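Local atomic coordinates of hypothetical protein (Sus scrofa, PDB entry 3WOC), a protein that is a prostate-derived, heparin-binding glycoprotein of boar sperm with a jacalin-like beta-prism fold, and probably acts as a lectin. Residues A[86-89]-A[90-94]. Numbering follows the deposited sequence.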
loop_
_atom_site.group_PDB
_atom_site.type_symbol
_atom_site.label_atom_id
_atom_site.label_comp_id
_atom_site.label_asym_id
_atom_site.label_seq_id
_atom_site.Cartn_x
_atom_site.Cartn_y
_atom_site.Cartn_z
ATOM N N LEU A 86 -1.222 8.575 -2.516
ATOM C CA LEU A 86 -2.415 7.965 -3.081
ATOM C C LEU A 86 -3.364 9.054 -3.547
ATOM O O LEU A 86 -3.637 10.000 -2.808
ATOM C CB LEU A 86 -3.110 7.110 -2.025
ATOM C CG LEU A 86 -2.246 6.204 -1.147
ATOM C CD1 LEU A 86 -2.951 5.953 0.158
ATOM C CD2 LEU A 86 -1.929 4.890 -1.846
ATOM N N ILE A 87 -3.867 8.924 -4.772
ATOM C CA ILE A 87 -4.798 9.914 -5.304
ATOM C C ILE A 87 -6.192 9.296 -5.496
ATOM O O ILE A 87 -6.321 8.159 -5.953
ATOM C CB ILE A 87 -4.226 10.656 -6.577
ATOM C CG1 ILE A 87 -5.073 10.435 -7.834
ATOM C CG2 ILE A 87 -2.738 10.340 -6.808
ATOM C CD1 ILE A 87 -5.971 11.607 -8.164
ATOM N N THR A 88 -7.224 10.042 -5.109
ATOM C CA THR A 88 -8.601 9.538 -5.151
ATOM C C THR A 88 -9.379 10.049 -6.362
ATOM O O THR A 88 -9.001 11.044 -6.980
ATOM C CB THR A 88 -9.405 9.887 -3.863
ATOM O OG1 THR A 88 -9.626 11.303 -3.796
ATOM C CG2 THR A 88 -8.680 9.412 -2.602
ATOM N N ASN A 89 -10.471 9.354 -6.678
ATOM C CA ASN A 89 -11.426 9.776 -7.710
ATOM C C ASN A 89 -12.201 11.046 -7.340
ATOM O O ASN A 89 -12.952 11.587 -8.159
ATOM C CB ASN A 89 -12.394 8.628 -8.055
ATOM C CG ASN A 89 -13.306 8.230 -6.887
ATOM O OD1 ASN A 89 -14.341 7.602 -7.098
ATOM N ND2 ASN A 89 -12.925 8.581 -5.667
ATOM N N GLN A 90 -12.010 11.504 -6.103
ATOM C CA GLN A 90 -12.617 12.737 -5.599
ATOM C C GLN A 90 -11.613 13.895 -5.471
ATOM O O GLN A 90 -11.889 14.892 -4.806
ATOM C CB GLN A 90 -13.310 12.476 -4.255
ATOM C CG GLN A 90 -14.597 11.663 -4.365
ATOM C CD GLN A 90 -15.389 11.608 -3.066
ATOM O OE1 GLN A 90 -16.280 10.773 -2.911
ATOM N NE2 GLN A 90 -15.070 12.498 -2.128
ATOM N N GLY A 91 -10.450 13.753 -6.106
ATOM C CA GLY A 91 -9.449 14.823 -6.174
ATOM C C GLY A 91 -8.533 14.981 -4.971
ATOM O O GLY A 91 -7.706 15.892 -4.933
ATOM N N ARG A 92 -8.681 14.100 -3.986
ATOM C CA ARG A 92 -7.859 14.140 -2.778
ATOM C C ARG A 92 -6.568 13.342 -2.953
ATOM O O ARG A 92 -6.518 12.381 -3.727
ATOM C CB ARG A 92 -8.650 13.631 -1.565
ATOM C CG ARG A 92 -9.751 14.581 -1.109
ATOM C CD ARG A 92 -10.718 13.935 -0.121
ATOM N NE ARG A 92 -10.179 13.821 1.235
ATOM C CZ ARG A 92 -10.060 12.680 1.911
ATOM N NH1 ARG A 92 -10.441 11.532 1.367
ATOM N NH2 ARG A 92 -9.561 12.683 3.140
ATOM N N SER A 93 -5.522 13.759 -2.246
ATOM C CA SER A 93 -4.265 13.014 -2.211
ATOM C C SER A 93 -3.725 12.936 -0.786
ATOM O O SER A 93 -3.950 13.842 0.022
ATOM C CB SER A 93 -3.228 13.612 -3.169
ATOM O OG SER A 93 -2.697 14.828 -2.681
ATOM N N ALA A 94 -3.034 11.840 -0.482
ATOM C CA ALA A 94 -2.472 11.623 0.845
ATOM C C ALA A 94 -1.038 11.112 0.748
ATOM O O ALA A 94 -0.796 10.012 0.255
ATOM C CB ALA A 94 -3.343 10.658 1.639
#
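Thr88 leans across the closed end of this beta hairpin, where strand 81-88 turns back, and puts its hydroxyl against the backbone of Arg92. OG1 sits between its own N and carbonyl carbon (chi1 68°), a setting that swings it over to the returning chain: Arg92 N donates to Thr88 OG1 at 3.0 Å, and Gln90 N reaches the same oxygen only weakly. The CB of Arg92 packs beside that hydroxyl, 3.4 Å from Thr88 OG1. The main chain here closes a type I turn from Thr88 to Gly91, with Gly91 N bonded to Thr88 O. Thr88 N in turn gives a nearly straight bond of 2.8 Å to Arg92 O, so the two residues are tied through both backbone and side chain.

Further along, Leu86 and Ala94 form the antiparallel hydrogen-bonded pair, with Ala94 N 3.0 Å from Leu86 O. Their side chains share the face that meets Leu62 of strand 58-63, whereas Ile87 and Ser93, a non-hydrogen-bonded pair, point to the other face.

Just past the turn, the Arg92 chain bends at chi3 and makes a salt bridge through NH1 to Glu68 OE2, an oxygen that also hydrogen-bonds Thr88 OG1. One carboxylate oxygen thus links the threonine hydroxyl and the guanidinium, joining this hairpin end to the loop before strand 70-77; the guanidinium and the hydroxyl probably help keep Glu68 ionised, and the carboxylate in turn limits the rotation of the hydroxyl.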